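Mandelate racemase / muconate lactonizing enzyme, C-terminal domain protein (PDB 4JHM) belongs to the enolase superfamily, joining an N-terminal alpha-beta domain to a C-terminal domain of the TIM-barrel type. Local coordinates at residues 10-16 with 370-376; 33-39 with 52-58; 88-92 with 104-108; 334-338 with 357-361. All coordinates share one frame; numbering follows the deposited sequence.

Interaction 1: residues 10-16 with 370-376; sequences RVELYAL and FASYVFE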
loop_
_atom_site.group_PDB
_atom_site.type_symbol
_atom_site.label_atom_id
_atom_site.label_comp_id
_atom_site.label_asym_id
_atom_site.label_seq_id
_atom_site.Cartn_x
_atom_site.Cartn_y
_atom_site.Cartn_z
ATOM N N ARG A 10 1.148 50.959 -19.280
ATOM C CA ARG A 10 1.578 51.606 -18.046
ATOM C C ARG A 10 1.111 50.782 -16.844
ATOM O O ARG A 10 0.075 50.119 -16.905
ATOM C CB ARG A 10 0.985 53.020 -17.997
ATOM C CG ARG A 10 0.985 53.698 -16.634
ATOM C CD ARG A 10 0.019 54.878 -16.624
ATOM N NE ARG A 10 0.006 55.595 -15.350
ATOM C CZ ARG A 10 0.582 56.778 -15.146
ATOM N NH1 ARG A 10 1.219 57.397 -16.133
ATOM N NH2 ARG A 10 0.517 57.350 -13.951
ATOM N N VAL A 11 1.878 50.811 -15.756
ATOM C CA VAL A 11 1.452 50.144 -14.521
ATOM C C VAL A 11 1.702 51.019 -13.289
ATOM O O VAL A 11 2.693 51.744 -13.217
ATOM C CB VAL A 11 2.136 48.771 -14.337
ATOM C CG1 VAL A 11 2.208 48.028 -15.666
ATOM C CG2 VAL A 11 3.523 48.923 -13.737
ATOM N N GLU A 12 0.780 50.953 -12.332
ATOM C CA GLU A 12 0.896 51.702 -11.084
ATOM C C GLU A 12 0.796 50.756 -9.895
ATOM O O GLU A 12 -0.127 49.944 -9.816
ATOM C CB GLU A 12 -0.212 52.746 -10.982
ATOM C CG GLU A 12 -0.090 53.896 -11.964
ATOM C CD GLU A 12 -1.263 54.852 -11.884
ATOM O OE1 GLU A 12 -2.294 54.488 -11.279
ATOM O OE2 GLU A 12 -1.155 55.965 -12.435
ATOM N N LEU A 13 1.742 50.864 -8.970
ATOM C CA LEU A 13 1.724 50.032 -7.776
ATOM C C LEU A 13 1.349 50.865 -6.564
ATOM O O LEU A 13 1.832 51.981 -6.405
ATOM C CB LEU A 13 3.090 49.390 -7.554
ATOM C CG LEU A 13 3.648 48.579 -8.723
ATOM C CD1 LEU A 13 4.880 47.805 -8.277
ATOM C CD2 LEU A 13 2.586 47.647 -9.287
ATOM N N TYR A 14 0.488 50.316 -5.711
ATOM C CA TYR A 14 0.065 51.011 -4.499
ATOM C C TYR A 14 0.090 50.100 -3.278
ATOM O O TYR A 14 -0.135 48.891 -3.374
ATOM C CB TYR A 14 -1.340 51.583 -4.676
ATOM C CG TYR A 14 -1.428 52.637 -5.745
ATOM C CD1 TYR A 14 -1.071 53.949 -5.481
ATOM C CD2 TYR A 14 -1.861 52.320 -7.024
ATOM C CE1 TYR A 14 -1.144 54.920 -6.460
ATOM C CE2 TYR A 14 -1.941 53.284 -8.012
ATOM C CZ TYR A 14 -1.580 54.581 -7.723
ATOM O OH TYR A 14 -1.653 55.543 -8.696
ATOM N N ALA A 15 0.376 50.699 -2.131
ATOM C CA ALA A 15 0.290 50.016 -0.854
ATOM C C ALA A 15 -0.353 50.986 0.127
ATOM O O ALA A 15 0.271 51.969 0.548
ATOM C CB ALA A 15 1.671 49.594 -0.374
ATOM N N LEU A 16 -1.608 50.719 0.474
ATOM C CA LEU A 16 -2.375 51.631 1.305
ATOM C C LEU A 16 -2.888 50.951 2.566
ATOM O O LEU A 16 -2.871 49.727 2.674
ATOM C CB LEU A 16 -3.542 52.233 0.513
ATOM C CG LEU A 16 -4.409 51.294 -0.328
ATOM C CD1 LEU A 16 -5.809 51.859 -0.484
ATOM C CD2 LEU A 16 -3.786 51.050 -1.696
ATOM N N PHE A 370 0.919 54.846 1.315
ATOM C CA PHE A 370 2.205 55.196 1.921
ATOM C C PHE A 370 3.378 54.811 1.016
ATOM O O PHE A 370 4.532 55.114 1.327
ATOM C CB PHE A 370 2.357 54.533 3.297
ATOM C CG PHE A 370 2.135 53.048 3.282
ATOM C CD1 PHE A 370 3.169 52.182 2.972
ATOM C CD2 PHE A 370 0.888 52.517 3.569
ATOM C CE1 PHE A 370 2.963 50.813 2.946
ATOM C CE2 PHE A 370 0.678 51.152 3.547
ATOM C CZ PHE A 370 1.717 50.299 3.233
ATOM N N ALA A 371 3.079 54.141 -0.097
ATOM C CA ALA A 371 4.096 53.786 -1.090
ATOM C C ALA A 371 3.465 53.555 -2.458
ATOM O O ALA A 371 2.406 52.937 -2.563
ATOM C CB ALA A 371 4.854 52.543 -0.652
ATOM N N SER A 372 4.117 54.050 -3.506
ATOM C CA SER A 372 3.627 53.842 -4.863
ATOM C C SER A 372 4.734 53.973 -5.906
ATOM O O SER A 372 5.709 54.698 -5.708
ATOM C CB SER A 372 2.512 54.836 -5.182
ATOM O OG SER A 372 3.023 56.154 -5.255
ATOM N N TYR A 373 4.571 53.261 -7.017
ATOM C CA TYR A 373 5.473 53.381 -8.154
ATOM C C TYR A 373 4.670 53.591 -9.426
ATOM O O TYR A 373 3.448 53.446 -9.433
ATOM C CB TYR A 373 6.340 52.129 -8.300
ATOM C CG TYR A 373 7.326 51.930 -7.171
ATOM C CD1 TYR A 373 8.347 52.844 -6.947
ATOM C CD2 TYR A 373 7.244 50.822 -6.335
ATOM C CE1 TYR A 373 9.252 52.667 -5.917
ATOM C CE2 TYR A 373 8.147 50.635 -5.305
ATOM C CZ TYR A 373 9.149 51.562 -5.101
ATOM O OH TYR A 373 10.050 51.384 -4.076
ATOM N N VAL A 374 5.370 53.944 -10.500
ATOM C CA VAL A 374 4.764 54.038 -11.819
ATOM C C VAL A 374 5.800 53.649 -12.877
ATOM O O VAL A 374 6.985 53.951 -12.733
ATOM C CB VAL A 374 4.212 55.457 -12.088
ATOM C CG1 VAL A 374 5.338 56.427 -12.424
ATOM C CG2 VAL A 374 3.183 55.426 -13.208
ATOM N N PHE A 375 5.353 52.957 -13.922
ATOM C CA PHE A 375 6.232 52.542 -15.017
ATOM C C PHE A 375 5.549 52.795 -16.357
ATOM O O PHE A 375 4.351 52.539 -16.501
ATOM C CB PHE A 375 6.568 51.055 -14.899
ATOM C CG PHE A 375 7.151 50.659 -13.570
ATOM C CD1 PHE A 375 6.325 50.344 -12.500
ATOM C CD2 PHE A 375 8.524 50.581 -13.396
ATOM C CE1 PHE A 375 6.857 49.971 -11.279
ATOM C CE2 PHE A 375 9.060 50.208 -12.177
ATOM C CZ PHE A 375 8.227 49.902 -11.117
ATOM N N GLU A 376 6.307 53.287 -17.338
ATOM C CA GLU A 376 5.745 53.591 -18.660
ATOM C C GLU A 376 6.694 53.303 -19.823
ATOM O O GLU A 376 7.880 53.043 -19.631
ATOM C CB GLU A 376 5.297 55.054 -18.724
ATOM C CG GLU A 376 3.924 55.306 -18.123
ATOM C CD GLU A 376 3.341 56.642 -18.536
ATOM O OE1 GLU A 376 4.108 57.624 -18.643
ATOM O OE2 GLU A 376 2.112 56.710 -18.748
#
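Val-11 and Leu-13 meet Phe-375 and Tyr-373 in an antiparallel strand pairing that sets the N-terminal strand 8-16 beside the C-terminal strand 369-376, in the four-stranded sheet of the N-terminal domain of an enolase-superfamily fold. The short axes run 174° apart and approach to 4.6 Å. Two hydrogen-bonded pairs, Val-11 with Phe-375 and Leu-13 with Tyr-373, fix the register; in the second, Leu-13 N lies 3.1 Å from Tyr-373 O. Between them, Glu-12 faces Val-374 as a non-hydrogen-bonded pair.

The face bearing Leu-13 packs on helix 65-73. Leu-13 CD1 sits at the edges of both the Tyr-373 and Phe-375 rings, 4.2 Å from Phe-375 CE1, while the Tyr-373 hydroxyl continues to Glu-68. At the far end, Phe-370 turns one ring face to the Ala-15 carbonyl oxygen and brings CZ to 3.7 Å from Ala-15 CB.

The other face holds a salt-bridge network. Arg-10, extended with CG opposite its own N (chi1 163°), carries its guanidinium out from the sheet, leaning toward Glu-12, where NH2 reaches the anti lone pair of Glu-12 OE2 at 2.6 Å. Val-374 CG2 covers one guanidinium face, 3.4 Å from Arg-10 NH2. Arg-10 NH1 completes the network, donating within its own plane to Glu-376 OE2 at 2.8 Å but meeting that oxygen from above the carboxylate, the two planes standing 89° apart.

Interaction 2: residues 33-39 with 52-58; sequences LLYTNNI and GATMSYT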
loop_
_atom_site.group_PDB
_atom_site.type_symbol
_atom_site.label_atom_id
_atom_site.label_comp_id
_atom_site.label_asym_id
_atom_site.label_seq_id
_atom_site.Cartn_x
_atom_site.Cartn_y
_atom_site.Cartn_z
ATOM N N LEU A 33 -2.156 42.759 14.251
ATOM C CA LEU A 33 -1.751 42.830 12.852
ATOM C C LEU A 33 -2.214 44.122 12.191
ATOM O O LEU A 33 -3.379 44.506 12.300
ATOM C CB LEU A 33 -2.310 41.648 12.064
ATOM C CG LEU A 33 -1.855 40.254 12.490
ATOM C CD1 LEU A 33 -2.627 39.201 11.709
ATOM C CD2 LEU A 33 -0.353 40.077 12.305
ATOM N N LEU A 34 -1.284 44.777 11.502
ATOM C CA LEU A 34 -1.588 45.943 10.680
ATOM C C LEU A 34 -1.864 45.493 9.251
ATOM O O LEU A 34 -1.005 44.898 8.599
ATOM C CB LEU A 34 -0.418 46.926 10.691
ATOM C CG LEU A 34 -0.323 47.927 11.849
ATOM C CD1 LEU A 34 -0.640 47.283 13.188
ATOM C CD2 LEU A 34 1.061 48.552 11.871
ATOM N N TYR A 35 -3.065 45.787 8.764
ATOM C CA TYR A 35 -3.482 45.342 7.439
ATOM C C TYR A 35 -3.117 46.340 6.347
ATOM O O TYR A 35 -3.420 47.525 6.445
ATOM C CB TYR A 35 -4.981 45.021 7.435
ATOM C CG TYR A 35 -5.236 43.645 7.989
ATOM C CD1 TYR A 35 -4.988 43.359 9.326
ATOM C CD2 TYR A 35 -5.668 42.616 7.171
ATOM C CE1 TYR A 35 -5.190 42.088 9.838
ATOM C CE2 TYR A 35 -5.871 41.344 7.674
ATOM C CZ TYR A 35 -5.630 41.087 9.008
ATOM O OH TYR A 35 -5.833 39.824 9.507
ATOM N N THR A 36 -2.436 45.832 5.325
ATOM C CA THR A 36 -2.052 46.600 4.156
ATOM C C THR A 36 -2.681 45.970 2.932
ATOM O O THR A 36 -2.775 44.740 2.839
ATOM C CB THR A 36 -0.539 46.556 3.934
ATOM O OG1 THR A 36 0.133 47.039 5.099
ATOM C CG2 THR A 36 -0.155 47.400 2.740
ATOM N N ASN A 37 -3.105 46.809 1.992
ATOM C CA ASN A 37 -3.606 46.333 0.712
ATOM C C ASN A 37 -2.632 46.733 -0.391
ATOM O O ASN A 37 -2.162 47.871 -0.424
ATOM C CB ASN A 37 -4.991 46.914 0.436
ATOM C CG ASN A 37 -5.732 46.178 -0.667
ATOM O OD1 ASN A 37 -5.179 45.310 -1.338
ATOM N ND2 ASN A 37 -6.996 46.529 -0.859
ATOM N N ASN A 38 -2.320 45.792 -1.280
ATOM C CA ASN A 38 -1.424 46.052 -2.401
ATOM C C ASN A 38 -2.195 46.030 -3.707
ATOM O O ASN A 38 -2.774 45.013 -4.072
ATOM C CB ASN A 38 -0.321 45.003 -2.443
ATOM C CG ASN A 38 0.443 44.920 -1.141
ATOM O OD1 ASN A 38 1.213 45.821 -0.804
ATOM N ND2 ASN A 38 0.237 43.838 -0.399
ATOM N N ILE A 39 -2.208 47.151 -4.417
ATOM C CA ILE A 39 -2.980 47.236 -5.645
ATOM C C ILE A 39 -2.096 47.398 -6.873
ATOM O O ILE A 39 -1.205 48.250 -6.904
ATOM C CB ILE A 39 -3.982 48.399 -5.598
ATOM C CG1 ILE A 39 -5.103 48.083 -4.609
ATOM C CG2 ILE A 39 -4.563 48.649 -6.980
ATOM C CD1 ILE A 39 -6.069 49.229 -4.384
ATOM N N GLY A 52 -5.965 44.549 -9.822
ATOM C CA GLY A 52 -5.720 43.356 -9.021
ATOM C C GLY A 52 -5.180 43.797 -7.680
ATOM O O GLY A 52 -4.745 44.936 -7.536
ATOM N N ALA A 53 -5.206 42.903 -6.697
ATOM C CA ALA A 53 -4.802 43.263 -5.345
ATOM C C ALA A 53 -4.500 42.043 -4.495
ATOM O O ALA A 53 -5.150 41.008 -4.627
ATOM C CB ALA A 53 -5.895 44.083 -4.681
ATOM N N THR A 54 -3.511 42.173 -3.620
ATOM C CA THR A 54 -3.263 41.163 -2.605
ATOM C C THR A 54 -2.990 41.832 -1.260
ATOM O O THR A 54 -2.429 42.927 -1.186
ATOM C CB THR A 54 -2.090 40.233 -2.969
ATOM O OG1 THR A 54 -2.112 39.085 -2.111
ATOM C CG2 THR A 54 -0.755 40.953 -2.819
HETATM N N MSE A 55 -3.387 41.144 -0.199
HETATM C CA MSE A 55 -3.380 41.704 1.134
HETATM C C MSE A 55 -2.177 41.243 1.894
HETATM O O MSE A 55 -1.762 40.094 1.764
HETATM C CB MSE A 55 -4.641 41.167 1.784
HETATM C CG MSE A 55 -5.013 41.952 3.025
HETATM SE SE MSE A 55 -6.545 41.060 3.875
HETATM C CE MSE A 55 -5.674 39.415 4.527
ATOM N N SER A 56 -1.598 42.141 2.686
ATOM C CA SER A 56 -0.524 41.782 3.607
ATOM C C SER A 56 -0.991 42.030 5.036
ATOM O O SER A 56 -1.834 42.890 5.279
ATOM C CB SER A 56 0.727 42.619 3.338
ATOM O OG SER A 56 1.023 42.686 1.958
ATOM N N TYR A 57 -0.439 41.280 5.981
ATOM C CA TYR A 57 -0.697 41.527 7.395
ATOM C C TYR A 57 0.609 41.409 8.169
ATOM O O TYR A 57 1.162 40.321 8.311
ATOM C CB TYR A 57 -1.760 40.565 7.939
ATOM C CG TYR A 57 -1.804 39.240 7.221
ATOM C CD1 TYR A 57 -2.580 39.074 6.086
ATOM C CD2 TYR A 57 -1.063 38.158 7.672
ATOM C CE1 TYR A 57 -2.615 37.867 5.418
ATOM C CE2 TYR A 57 -1.090 36.945 7.011
ATOM C CZ TYR A 57 -1.868 36.803 5.884
ATOM O OH TYR A 57 -1.901 35.593 5.225
ATOM N N THR A 58 1.099 42.545 8.659
ATOM C CA THR A 58 2.400 42.621 9.313
ATOM C C THR A 58 2.283 43.233 10.698
ATOM O O THR A 58 1.219 43.702 11.083
ATOM C CB THR A 58 3.361 43.483 8.485
ATOM O OG1 THR A 58 2.761 44.764 8.238
ATOM C CG2 THR A 58 3.666 42.799 7.160
#
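Leu-34 to Ile-39 and Gly-52 to Thr-58 run antiparallel as the two arms of the beta hairpin 34-44/50-58, their short axes 156° apart and 4.7 Å at closest approach. Leu-34 with Thr-58, Thr-36 with Ser-56 and Asn-38 with Thr-54 are hydrogen-bonded pairs, each joined by two backbone bonds. Tyr-35 with Tyr-57, Asn-37 with Met-55 and Ile-39 with Ala-53 alternate with them as non-hydrogen-bonded pairs.

On the face of Tyr-35, the phenol ring receives two different contacts. Tyr-57 CB stands over one ring face as a CH-pi donor, 4.1 Å from the centroid of the Tyr-35 ring and 13° off its normal. The selenium of Met-55, a selenomethionine in the model, approaches the ring edge instead, with SE 4.9 Å from the Tyr-35 centroid, a Met-aromatic contact. The Tyr-35 hydroxyl finds its main partner in Trp-26.

The face of Asn-38 is largely polar. Asn-38 swings CG beside its own N (chi1 -56°), which turns the amide across to the partner strand. Its ND2 donates to Ser-56 OG at 2.7 Å, within the amide plane, and to Thr-54 O at 2.9 Å. Thr-54 O also accepts from Asn-38 N, the two donors arriving from opposite faces of the carbonyl plane. Ser-56 OG has a further bond to Asp-63, and Met-55 O accepts from Trp-98 of a second subunit.

Chemically, the buried Asn-38 amide nitrogen is satisfied twice by the neighbouring strand, and these two bonds fix the rotation of the amide where the hairpin packs on Ile-66 of helix 65-73.

Interaction 3: residues 88-92 with 104-108; sequences LNNWL and KSPID
Leu-92 packs against Ile-107 between helices 85-92 and 100-119, and this is the tightly packed part of the contact. The short helical segments are antiparallel, 162° apart and 10.3 Å at the closest approach of their axes, a wide separation bridged by side chains. Leu-92 buries the most surface here, and both of its methyls touch Ile-107. Leu-92 CD2 meets the end of that side chain, 4.0 Å from Ile-107 CD1. Leu-92 CD1 lies beside Ile-107 CB and CG2 and also nears the backbone of the second helix, 4.0 Å from Asp-108 N. Leu-88 adds a lighter touch, CD2 to Ile-107 CG2 at 4.5 Å. Leu-70 and Ile-73 of helix 65-73 also pack on Ile-107, extending the apolar core.

A polar bond flanks this core. Asn-89 ND2 donates to Asp-108 OD2 at 2.8 Å; the oxygen lies in the amide plane but is met from above the carboxylate, the two planes being 85° apart. Asp-108 sends CG opposite its own N (chi1 168°), which brings the carboxylate out to this amide. OD2 is shared with the Thr-280 hydroxyl, so the same oxygen also ties to helix 279-291.

The looser side belongs to Lys-104, partly exposed, whose extended chain runs along the end of the first helix. Lys-104 NZ makes a weak bond to Leu-92 O at 3.1 Å, and its stronger partner is Arg-95 O in the connecting loop. Two antiparallel helices joined by a short connection, packed with helix 65-73, are characteristic of the helical part of the enolase-superfamily N-terminal domain.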
loop_
_atom_site.group_PDB
_atom_site.type_symbol
_atom_site.label_atom_id
_atom_site.label_comp_id
_atom_site.label_asym_id
_atom_site.label_seq_id
_atom_site.Cartn_x
_atom_site.Cartn_y
_atom_site.Cartn_z
ATOM N N LEU A 88 0.992 34.858 -19.809
ATOM C CA LEU A 88 1.451 35.820 -18.811
ATOM C C LEU A 88 1.772 35.095 -17.506
ATOM O O LEU A 88 2.837 35.278 -16.919
ATOM C CB LEU A 88 0.378 36.878 -18.559
ATOM C CG LEU A 88 0.823 38.090 -17.736
ATOM C CD1 LEU A 88 1.869 38.891 -18.494
ATOM C CD2 LEU A 88 -0.364 38.968 -17.375
ATOM N N ASN A 89 0.827 34.278 -17.058
ATOM C CA ASN A 89 1.029 33.413 -15.912
ATOM C C ASN A 89 2.328 32.647 -16.075
ATOM O O ASN A 89 3.169 32.621 -15.177
ATOM C CB ASN A 89 -0.140 32.440 -15.795
ATOM C CG ASN A 89 -0.356 31.960 -14.383
ATOM O OD1 ASN A 89 0.350 31.079 -13.902
ATOM N ND2 ASN A 89 -1.342 32.538 -13.706
ATOM N N ASN A 90 2.488 32.027 -17.236
ATOM C CA ASN A 90 3.720 31.335 -17.565
ATOM C C ASN A 90 4.894 32.264 -17.298
ATOM O O ASN A 90 5.797 31.946 -16.532
ATOM C CB ASN A 90 3.701 30.907 -19.034
ATOM C CG ASN A 90 4.679 29.788 -19.331
ATOM O OD1 ASN A 90 5.385 29.812 -20.341
ATOM N ND2 ASN A 90 4.720 28.793 -18.456
ATOM N N TRP A 91 4.852 33.433 -17.919
ATOM C CA TRP A 91 5.897 34.437 -17.765
ATOM C C TRP A 91 6.145 34.799 -16.291
ATOM O O TRP A 91 7.289 34.956 -15.872
ATOM C CB TRP A 91 5.505 35.676 -18.569
ATOM C CG TRP A 91 6.536 36.744 -18.632
ATOM C CD1 TRP A 91 7.530 36.870 -19.555
ATOM C CD2 TRP A 91 6.656 37.868 -17.755
ATOM N NE1 TRP A 91 8.272 37.996 -19.298
ATOM C CE2 TRP A 91 7.756 38.626 -18.197
ATOM C CE3 TRP A 91 5.942 38.304 -16.635
ATOM C CZ2 TRP A 91 8.162 39.794 -17.557
ATOM C CZ3 TRP A 91 6.346 39.463 -16.001
ATOM C CH2 TRP A 91 7.445 40.195 -16.464
ATOM N N LEU A 92 5.075 34.913 -15.508
ATOM C CA LEU A 92 5.180 35.312 -14.101
ATOM C C LEU A 92 5.846 34.255 -13.227
ATOM O O LEU A 92 6.565 34.587 -12.282
ATOM C CB LEU A 92 3.797 35.635 -13.535
ATOM C CG LEU A 92 3.193 36.945 -14.043
ATOM C CD1 LEU A 92 1.732 37.070 -13.624
ATOM C CD2 LEU A 92 4.004 38.143 -13.557
ATOM N N LYS A 104 2.584 37.904 -7.152
ATOM C CA LYS A 104 2.287 37.804 -8.580
ATOM C C LYS A 104 0.789 37.687 -8.865
ATOM O O LYS A 104 0.343 37.967 -9.979
ATOM C CB LYS A 104 3.019 36.603 -9.184
ATOM C CG LYS A 104 4.534 36.680 -9.063
ATOM C CD LYS A 104 5.190 35.327 -9.297
ATOM C CE LYS A 104 6.699 35.407 -9.133
ATOM N NZ LYS A 104 7.349 34.075 -9.282
ATOM N N SER A 105 0.017 37.289 -7.858
ATOM C CA SER A 105 -1.417 37.060 -8.029
ATOM C C SER A 105 -2.175 38.282 -8.549
ATOM O O SER A 105 -3.044 38.149 -9.406
ATOM C CB SER A 105 -2.042 36.575 -6.719
ATOM O OG SER A 105 -1.585 35.269 -6.392
ATOM N N PRO A 106 -1.852 39.480 -8.041
ATOM C CA PRO A 106 -2.581 40.669 -8.498
ATOM C C PRO A 106 -2.368 40.999 -9.981
ATOM O O PRO A 106 -3.263 41.544 -10.626
ATOM C CB PRO A 106 -2.019 41.794 -7.619
ATOM C CG PRO A 106 -1.352 41.116 -6.470
ATOM C CD PRO A 106 -0.864 39.804 -7.001
ATOM N N ILE A 107 -1.195 40.674 -10.514
ATOM C CA ILE A 107 -0.900 40.973 -11.911
ATOM C C ILE A 107 -1.730 40.068 -12.814
ATOM O O ILE A 107 -2.352 40.535 -13.761
ATOM C CB ILE A 107 0.597 40.793 -12.239
ATOM C CG1 ILE A 107 1.458 41.637 -11.293
ATOM C CG2 ILE A 107 0.874 41.175 -13.686
ATOM C CD1 ILE A 107 2.908 41.205 -11.229
ATOM N N ASP A 108 -1.741 38.773 -12.523
ATOM C CA ASP A 108 -2.563 37.842 -13.290
ATOM C C ASP A 108 -4.022 38.274 -13.217
ATOM O O ASP A 108 -4.724 38.324 -14.229
ATOM C CB ASP A 108 -2.409 36.415 -12.756
ATOM C CG ASP A 108 -3.448 35.458 -13.324
ATOM O OD1 ASP A 108 -4.597 35.464 -12.830
ATOM O OD2 ASP A 108 -3.110 34.692 -14.255
#

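Interaction 4: residues 334-338 with 357-361; sequences LASKT and GVEMD
Lys-337 lies across the segment Glu-359 to Asp-361, where two irregular, roughly antiparallel loop segments meet through a single backbone bridge between Ser-336 and Met-360. Lys-337 N donates to Glu-359 O, and Asp-361 N donates to Ala-335 O at 2.8 Å. Lys-337 CB rests 3.6 Å from Glu-359 O. Lys-337 CG approaches Asp-361 N at 3.8 Å, and Lys-337 CD comes equally near Met-360 O. Lys-337 CE packs on Asp-361 CA at 3.7 Å, the lysine chain crossing the aspartate side chain at about a right angle. Lys-337 NZ ends 3.5 Å from Met-360 O and 5.1 Å from both Glu-359 OE2 and Asp-361 OD1, too far for a salt bridge although the opposite charges may still attract. At the other end, Thr-338 OG1 accepts a nearly straight bond from Glu-359 N, 3.0 Å long with an angle of 175° at the hydrogen.

The bridge sits between helices 304-316 and 362-368: Val-358 packs on Leu-305 of the former, Ala-335 on Ala-364 of the latter, which Asp-361 N-caps through OD1 to Ala-364 N. Segment 334-338 lies between strands 323-326 and 347-349; 357-361 leads from strand 347-349 into helix 362-368.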
loop_
_atom_site.group_PDB
_atom_site.type_symbol
_atom_site.label_atom_id
_atom_site.label_comp_id
_atom_site.label_asym_id
_atom_site.label_seq_id
_atom_site.Cartn_x
_atom_site.Cartn_y
_atom_site.Cartn_z
ATOM N N LEU A 334 -11.904 50.157 1.906
ATOM C CA LEU A 334 -11.034 51.305 1.635
ATOM C C LEU A 334 -11.100 51.787 0.186
ATOM O O LEU A 334 -11.009 50.995 -0.749
ATOM C CB LEU A 334 -9.576 50.970 1.975
ATOM C CG LEU A 334 -9.014 51.565 3.268
ATOM C CD1 LEU A 334 -9.526 50.817 4.488
ATOM C CD2 LEU A 334 -7.494 51.548 3.237
ATOM N N ALA A 335 -11.255 53.096 0.015
ATOM C CA ALA A 335 -11.178 53.732 -1.302
ATOM C C ALA A 335 -11.948 52.974 -2.383
ATOM O O ALA A 335 -11.561 52.987 -3.554
ATOM C CB ALA A 335 -9.722 53.882 -1.716
ATOM N N SER A 336 -13.040 52.327 -1.990
ATOM C CA SER A 336 -13.828 51.542 -2.926
ATOM C C SER A 336 -15.203 52.152 -3.161
ATOM O O SER A 336 -15.925 52.463 -2.218
ATOM C CB SER A 336 -14.001 50.119 -2.414
ATOM O OG SER A 336 -14.624 49.318 -3.403
ATOM N N LYS A 337 -15.559 52.300 -4.433
ATOM C CA LYS A 337 -16.887 52.744 -4.817
ATOM C C LYS A 337 -17.834 51.549 -4.932
ATOM O O LYS A 337 -19.002 51.703 -5.288
ATOM C CB LYS A 337 -16.819 53.486 -6.149
ATOM C CG LYS A 337 -15.962 54.738 -6.110
ATOM C CD LYS A 337 -15.755 55.307 -7.503
ATOM C CE LYS A 337 -15.088 56.672 -7.448
ATOM N NZ LYS A 337 -14.383 56.997 -8.717
ATOM N N THR A 338 -17.321 50.361 -4.628
ATOM C CA THR A 338 -18.101 49.135 -4.721
ATOM C C THR A 338 -18.245 48.500 -3.350
ATOM O O THR A 338 -17.318 48.542 -2.549
ATOM C CB THR A 338 -17.415 48.116 -5.644
ATOM O OG1 THR A 338 -17.227 48.693 -6.944
ATOM C CG2 THR A 338 -18.256 46.844 -5.758
ATOM N N GLY A 357 -15.867 43.825 -11.775
ATOM C CA GLY A 357 -16.965 44.705 -11.415
ATOM C C GLY A 357 -16.607 45.536 -10.202
ATOM O O GLY A 357 -17.475 45.894 -9.410
ATOM N N VAL A 358 -15.321 45.840 -10.051
ATOM C CA VAL A 358 -14.858 46.646 -8.931
ATOM C C VAL A 358 -14.389 48.010 -9.414
ATOM O O VAL A 358 -13.481 48.117 -10.238
ATOM C CB VAL A 358 -13.700 45.970 -8.176
ATOM C CG1 VAL A 358 -13.193 46.880 -7.071
ATOM C CG2 VAL A 358 -14.144 44.636 -7.598
ATOM N N GLU A 359 -15.027 49.050 -8.890
ATOM C CA GLU A 359 -14.664 50.419 -9.200
ATOM C C GLU A 359 -14.001 51.021 -7.963
ATOM O O GLU A 359 -14.490 50.855 -6.845
ATOM C CB GLU A 359 -15.913 51.211 -9.596
ATOM C CG GLU A 359 -15.648 52.389 -10.521
ATOM C CD GLU A 359 -16.884 52.811 -11.298
ATOM O OE1 GLU A 359 -17.905 52.090 -11.242
ATOM O OE2 GLU A 359 -16.834 53.863 -11.970
HETATM N N MSE A 360 -12.882 51.707 -8.162
HETATM C CA MSE A 360 -12.129 52.263 -7.046
HETATM C C MSE A 360 -12.123 53.755 -7.118
HETATM O O MSE A 360 -12.116 54.331 -8.205
HETATM C CB MSE A 360 -10.684 51.783 -7.097
HETATM C CG MSE A 360 -10.579 50.270 -6.947
HETATM SE SE MSE A 360 -10.357 49.799 -5.047
HETATM C CE MSE A 360 -12.177 49.134 -4.725
ATOM N N ASP A 361 -12.138 54.389 -5.949
ATOM C CA ASP A 361 -11.922 55.825 -5.835
ATOM C C ASP A 361 -10.415 56.054 -5.804
ATOM O O ASP A 361 -9.745 55.689 -4.838
ATOM C CB ASP A 361 -12.578 56.361 -4.562
ATOM C CG ASP A 361 -12.320 57.840 -4.343
ATOM O OD1 ASP A 361 -11.317 58.364 -4.873
ATOM O OD2 ASP A 361 -13.122 58.479 -3.632
#

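From the N terminus, strand 8-16 enters first, but its partner in interaction 1 comes only near the C terminus, so that contact spans nearly the whole chain and encloses the other three. Interaction 2 closes a short hairpin loop, and interactions 3 and 4 close their own loops in series after it; none of these three crosses another. Interactions 1 and 2 share one sheet, since strands 8-16 and 34-44 are neighbours, with Tyr-14 O and Ile-39 N probably bonded. Pro-106 packs on Ala-53 and Thr-54, tying helix 100-119 of interaction 3 to that hairpin. Interaction 4 reaches the sheet where Leu-334 touches Leu-16, linking the barrel-type domain to it.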